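Local coordinates for protein aspartate aminotransferase (Plasmodium falciparum, PDB 3K7Y) that probably catalyses the reversible transfer of the amino group of L-aspartate to 2-oxoglutarate, giving oxaloacetate and L-glutamate, with pyridoxal 5'-phosphate as cofactor, at residues 28-33 with 391-396; 364-369 with 375-380. All blocks are in the same frame, centred on the assembly; numbering follows the deposited sequence.

Contact 1: 28-33 with 391-396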
loop_
_atom_site.group_PDB
_atom_site.type_symbol
_atom_site.label_atom_id
_atom_site.label_comp_id
_atom_site.label_asym_id
_atom_site.label_seq_id
_atom_site.Cartn_x
_atom_site.Cartn_y
_atom_site.Cartn_z
ATOM N N CYS A 28 22.779 -27.064 4.624
ATOM C CA CYS A 28 22.148 -28.292 4.112
ATOM C C CYS A 28 21.147 -28.084 2.945
ATOM O O CYS A 28 20.253 -27.253 3.022
ATOM C CB CYS A 28 21.477 -29.051 5.264
ATOM S SG CYS A 28 21.408 -30.845 5.040
ATOM N N GLU A 29 21.340 -28.816 1.853
ATOM C CA GLU A 29 20.317 -28.992 0.825
ATOM C C GLU A 29 19.429 -30.134 1.347
ATOM O O GLU A 29 19.778 -30.780 2.340
ATOM C CB GLU A 29 20.995 -29.330 -0.507
ATOM C CG GLU A 29 20.151 -30.069 -1.538
ATOM C CD GLU A 29 20.957 -31.095 -2.341
ATOM O OE1 GLU A 29 21.830 -31.788 -1.760
ATOM O OE2 GLU A 29 20.703 -31.218 -3.558
ATOM N N GLU A 30 18.288 -30.381 0.710
ATOM C CA GLU A 30 17.273 -31.274 1.289
ATOM C C GLU A 30 16.667 -30.624 2.553
ATOM O O GLU A 30 16.055 -31.287 3.399
ATOM C CB GLU A 30 17.821 -32.700 1.538
ATOM C CG GLU A 30 17.048 -33.512 2.592
ATOM C CD GLU A 30 16.989 -35.001 2.315
ATOM O OE1 GLU A 30 18.045 -35.666 2.354
ATOM O OE2 GLU A 30 15.876 -35.513 2.070
ATOM N N LYS A 31 16.842 -29.311 2.669
ATOM C CA LYS A 31 16.111 -28.539 3.656
ATOM C C LYS A 31 14.639 -28.563 3.265
ATOM O O LYS A 31 14.307 -28.533 2.079
ATOM C CB LYS A 31 16.631 -27.103 3.724
ATOM C CG LYS A 31 17.836 -26.913 4.641
ATOM C CD LYS A 31 18.233 -25.437 4.796
ATOM C CE LYS A 31 18.575 -24.758 3.462
ATOM N NZ LYS A 31 18.887 -23.308 3.601
ATOM N N ILE A 32 13.766 -28.651 4.264
ATOM C CA ILE A 32 12.322 -28.696 4.021
ATOM C C ILE A 32 11.558 -27.520 4.641
ATOM O O ILE A 32 11.729 -27.173 5.813
ATOM C CB ILE A 32 11.693 -30.054 4.420
ATOM C CG1 ILE A 32 12.299 -31.180 3.573
ATOM C CG2 ILE A 32 10.186 -30.033 4.226
ATOM C CD1 ILE A 32 12.059 -32.582 4.098
ATOM N N ASN A 33 10.688 -26.959 3.807
ATOM C CA ASN A 33 9.979 -25.703 3.996
ATOM C C ASN A 33 8.515 -25.901 4.353
ATOM O O ASN A 33 7.674 -25.995 3.458
ATOM C CB ASN A 33 10.019 -24.971 2.655
ATOM C CG ASN A 33 9.979 -25.940 1.445
ATOM O OD1 ASN A 33 10.953 -26.654 1.170
ATOM N ND2 ASN A 33 8.855 -25.957 0.728
ATOM N N VAL A 391 7.524 -37.363 1.871
ATOM C CA VAL A 391 6.782 -38.072 2.915
ATOM C C VAL A 391 7.642 -38.934 3.847
ATOM O O VAL A 391 7.636 -38.717 5.058
ATOM C CB VAL A 391 5.616 -38.909 2.345
ATOM C CG1 VAL A 391 4.429 -38.026 2.052
ATOM C CG2 VAL A 391 6.048 -39.679 1.097
ATOM N N ASP A 392 8.383 -39.894 3.289
ATOM C CA ASP A 392 9.211 -40.773 4.111
ATOM C C ASP A 392 10.044 -39.951 5.071
ATOM O O ASP A 392 9.811 -39.982 6.275
ATOM C CB ASP A 392 10.106 -41.698 3.259
ATOM C CG ASP A 392 11.266 -42.353 4.069
ATOM O OD1 ASP A 392 12.256 -42.804 3.438
ATOM O OD2 ASP A 392 11.200 -42.421 5.327
ATOM N N TYR A 393 10.998 -39.201 4.532
ATOM C CA TYR A 393 11.933 -38.479 5.376
ATOM C C TYR A 393 11.197 -37.733 6.494
ATOM O O TYR A 393 11.489 -37.923 7.681
ATOM C CB TYR A 393 12.799 -37.533 4.551
ATOM C CG TYR A 393 13.844 -36.845 5.383
ATOM C CD1 TYR A 393 14.956 -37.547 5.856
ATOM C CD2 TYR A 393 13.716 -35.496 5.725
ATOM C CE1 TYR A 393 15.926 -36.918 6.639
ATOM C CE2 TYR A 393 14.680 -34.855 6.506
ATOM C CZ TYR A 393 15.783 -35.568 6.957
ATOM O OH TYR A 393 16.742 -34.946 7.730
ATOM N N ILE A 394 10.220 -36.918 6.107
ATOM C CA ILE A 394 9.455 -36.112 7.046
ATOM C C ILE A 394 8.807 -36.970 8.135
ATOM O O ILE A 394 9.035 -36.756 9.332
ATOM C CB ILE A 394 8.358 -35.308 6.319
ATOM C CG1 ILE A 394 8.976 -34.358 5.296
ATOM C CG2 ILE A 394 7.532 -34.525 7.315
ATOM C CD1 ILE A 394 7.976 -33.715 4.386
ATOM N N ALA A 395 8.006 -37.938 7.696
ATOM C CA ALA A 395 7.171 -38.739 8.579
ATOM C C ALA A 395 8.041 -39.534 9.529
ATOM O O ALA A 395 7.763 -39.595 10.731
ATOM C CB ALA A 395 6.264 -39.654 7.766
ATOM N N ASP A 396 9.105 -40.112 8.984
ATOM C CA ASP A 396 10.127 -40.759 9.783
ATOM C C ASP A 396 10.637 -39.819 10.876
ATOM O O ASP A 396 10.439 -40.086 12.057
ATOM C CB ASP A 396 11.271 -41.248 8.893
ATOM C CG ASP A 396 12.382 -41.916 9.676
ATOM O OD1 ASP A 396 12.233 -42.163 10.896
ATOM O OD2 ASP A 396 13.419 -42.194 9.053
#

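Contact 2: 364-369 with 375-380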
loop_
_atom_site.group_PDB
_atom_site.type_symbol
_atom_site.label_atom_id
_atom_site.label_comp_id
_atom_site.label_asym_id
_atom_site.label_seq_id
_atom_site.Cartn_x
_atom_site.Cartn_y
_atom_site.Cartn_z
ATOM N N ILE A 364 7.895 -30.649 19.624
ATOM C CA ILE A 364 9.013 -31.227 18.852
ATOM C C ILE A 364 9.628 -30.248 17.809
ATOM O O ILE A 364 10.550 -30.589 17.061
ATOM C CB ILE A 364 8.581 -32.632 18.253
ATOM C CG1 ILE A 364 9.508 -33.734 18.736
ATOM C CG2 ILE A 364 8.369 -32.634 16.724
ATOM C CD1 ILE A 364 9.259 -34.121 20.160
ATOM N N ALA A 365 9.131 -29.014 17.811
ATOM C CA ALA A 365 9.450 -28.032 16.774
ATOM C C ALA A 365 10.936 -27.690 16.649
ATOM O O ALA A 365 11.449 -27.551 15.535
ATOM C CB ALA A 365 8.625 -26.766 16.974
ATOM N N GLU A 366 11.623 -27.558 17.780
ATOM C CA GLU A 366 13.017 -27.130 17.773
ATOM C C GLU A 366 13.954 -28.322 17.655
ATOM O O GLU A 366 15.152 -28.159 17.437
ATOM C CB GLU A 366 13.336 -26.267 19.009
ATOM C CG GLU A 366 14.239 -25.043 18.740
ATOM C CD GLU A 366 13.699 -24.117 17.630
ATOM O OE1 GLU A 366 14.518 -23.639 16.817
ATOM O OE2 GLU A 366 12.466 -23.871 17.558
ATOM N N HIS A 367 13.405 -29.523 17.792
ATOM C CA HIS A 367 14.184 -30.731 17.559
ATOM C C HIS A 367 14.066 -31.169 16.110
ATOM O O HIS A 367 14.912 -31.902 15.606
ATOM C CB HIS A 367 13.763 -31.881 18.482
ATOM C CG HIS A 367 14.887 -32.812 18.799
ATOM N ND1 HIS A 367 15.685 -33.373 17.821
ATOM C CD2 HIS A 367 15.385 -33.242 19.984
ATOM C CE1 HIS A 367 16.613 -34.123 18.388
ATOM N NE2 HIS A 367 16.455 -34.060 19.701
ATOM N N LEU A 368 13.007 -30.725 15.449
ATOM C CA LEU A 368 12.780 -31.058 14.060
ATOM C C LEU A 368 13.685 -30.240 13.169
ATOM O O LEU A 368 13.641 -30.372 11.945
ATOM C CB LEU A 368 11.327 -30.783 13.682
ATOM C CG LEU A 368 10.272 -31.898 13.703
ATOM C CD1 LEU A 368 8.937 -31.353 13.222
ATOM C CD2 LEU A 368 10.678 -33.097 12.855
ATOM N N LYS A 369 14.489 -29.378 13.786
ATOM C CA LYS A 369 15.411 -28.515 13.053
ATOM C C LYS A 369 16.820 -29.093 12.989
ATOM O O LYS A 369 17.562 -28.767 12.066
ATOM C CB LYS A 369 15.393 -27.088 13.607
ATOM C CG LYS A 369 14.111 -26.344 13.236
ATOM C CD LYS A 369 13.977 -24.948 13.849
ATOM C CE LYS A 369 12.635 -24.327 13.432
ATOM N NZ LYS A 369 12.021 -23.438 14.461
ATOM N N ILE A 375 9.024 -25.714 10.626
ATOM C CA ILE A 375 7.626 -25.860 11.026
ATOM C C ILE A 375 7.349 -24.738 12.034
ATOM O O ILE A 375 8.253 -24.348 12.756
ATOM C CB ILE A 375 7.454 -27.246 11.698
ATOM C CG1 ILE A 375 6.238 -27.311 12.618
ATOM C CG2 ILE A 375 8.699 -27.569 12.527
ATOM C CD1 ILE A 375 6.432 -28.216 13.828
ATOM N N ILE A 376 6.129 -24.214 12.092
ATOM C CA ILE A 376 5.841 -23.133 13.044
ATOM C C ILE A 376 5.810 -23.623 14.513
ATOM O O ILE A 376 5.447 -24.762 14.805
ATOM C CB ILE A 376 4.554 -22.322 12.672
ATOM C CG1 ILE A 376 4.598 -21.850 11.213
ATOM C CG2 ILE A 376 4.346 -21.122 13.605
ATOM C CD1 ILE A 376 3.692 -22.694 10.249
ATOM N N ASN A 377 6.212 -22.736 15.422
ATOM C CA ASN A 377 6.270 -22.982 16.876
ATOM C C ASN A 377 5.039 -23.613 17.509
ATOM O O ASN A 377 5.147 -24.228 18.575
ATOM C CB ASN A 377 6.556 -21.663 17.617
ATOM C CG ASN A 377 7.796 -20.970 17.097
ATOM O OD1 ASN A 377 7.712 -19.958 16.375
ATOM N ND2 ASN A 377 8.969 -21.534 17.423
ATOM N N ASN A 378 3.876 -23.445 16.882
ATOM C CA ASN A 378 2.606 -23.877 17.488
ATOM C C ASN A 378 2.009 -25.207 16.984
ATOM O O ASN A 378 0.999 -25.678 17.527
ATOM C CB ASN A 378 1.554 -22.743 17.437
ATOM C CG ASN A 378 1.143 -22.342 16.004
ATOM O OD1 ASN A 378 0.467 -21.334 15.817
ATOM N ND2 ASN A 378 1.547 -23.117 15.007
ATOM N N GLY A 379 2.631 -25.796 15.961
ATOM C CA GLY A 379 2.115 -26.993 15.333
ATOM C C GLY A 379 1.669 -26.851 13.882
ATOM O O GLY A 379 1.536 -27.860 13.199
ATOM N N ARG A 380 1.425 -25.625 13.401
ATOM C CA ARG A 380 0.927 -25.386 12.019
ATOM C C ARG A 380 1.851 -25.935 10.921
ATOM O O ARG A 380 3.083 -25.880 11.037
ATOM C CB ARG A 380 0.659 -23.901 11.766
ATOM C CG ARG A 380 -0.151 -23.645 10.493
ATOM C CD ARG A 380 -0.305 -22.159 10.156
ATOM N NE ARG A 380 0.839 -21.611 9.421
ATOM C CZ ARG A 380 0.931 -20.353 8.992
ATOM N NH1 ARG A 380 -0.054 -19.483 9.215
ATOM N NH2 ARG A 380 2.014 -19.960 8.326
#

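Contact 1: 28-33 with 391-396
I32 reaches from its short strand to helix 390-403 and touches it with one atom, the terminal methyl CD1. That methyl serves two neighbours on the helix. It lies 3.7 Å from CD2 of Y393, at the edge of the ring and near its plane, and 3.8 Å from CG1 of I394. The methyl is carried there by an extended chain: CG1 of I32 stands opposite the carbonyl carbon (chi1 -62°) and CD1 continues outward. I394 shares this conformation, but it meets the strand with the methylene CG1, part-way along its side chain. I32 and I394 are both buried, and on the helix side I394 also packs against F328 of the long helix 304-335. Strand 32-33 pairs in parallel with strand 373-374, I32 making backbone hydrogen bonds with H372 and Y374. The contact thus sets the C-terminal helix of this class I aminotransferase against a residue of the small two-stranded parallel sheet, far from the cofactor. No hydrogen bond crosses between 28-33 and 391-396, and the two segments bury 170 Å² in all. Toward solvent the packing thins out. Y393 points toward 28-33, with CG anti to the backbone N (chi1 -176°), and the partly exposed ring also touches H371. Over one ring face comes the carboxylate of the exposed E30, whose OE2 lies 4.1 Å from CG of Y393, shifted toward the rim. Carboxylate and ring planes are 23° apart, a shallow tilt that lays the acid over the face without a hydrogen bond.

Contact 2: 364-369 with 375-380
I375 and L368 meet at about a right angle, the leucine methyl CD1 set against both ends of the branched isoleucine. CD1 of L368 lies 3.9 Å from CG2 of I375 and 4.1 Å from its CD1. With CG1 of I375 anti to the backbone N (chi1 158°), CG2 is left between the backbone N and the carbonyl carbon, facing L368. A365 adds a second apolar surface, pointing its CB toward the other segment, 4.1 Å from CD1 of I375, while its carbonyl oxygen faces CG2. I375 is buried and also packs on L361. A polar layer lies along the outer side. K369 stretches its chain back to E366 within its own segment, its NZ forming a salt bridge to OE2 at 3.2 Å; the ammonium comes on the syn side of the carboxylate, 29° out of its plane. The pair stands near the turn, with OE2 of E366 4.2 Å from ND2 of N377 and NZ of K369 4.2 Å from O of I375. The arrangement is a type I beta turn, I376 to G379, closed by the bond from N of G379 to O of I376 and packed on the preceding loop. I376, its first residue, points away from 364-369 and packs on S35, its side chain about 11 Å from the bound cofactor. R380, just beyond the turn, uses NH1 to hydrogen-bond OD1 of N185, which binds pyridoxal phosphate, and lies in a cation-pi contact with F355; it probably corresponds to the arginine that binds the substrate alpha-carboxylate in other aspartate aminotransferases.

How the contacts relate
From the N terminus, the chain passes helix 15-23 and reaches 28-33, which pairs through contact 1 with helix 390-403 and so closes a loop spanning most of the subunit. Contact 2 falls within that loop, near its far end: 364-369 and 375-380 close a short local loop whose connection includes strand 373-374. This strand lies alongside 32-33, so the two contacts are joined through one small parallel sheet. Their centres are 13 Å apart and their nearest atoms about 5 Å apart, without touching. The C-terminal helix also links them, since it bears I394 of contact 1 and meets I364 and H367 through S401.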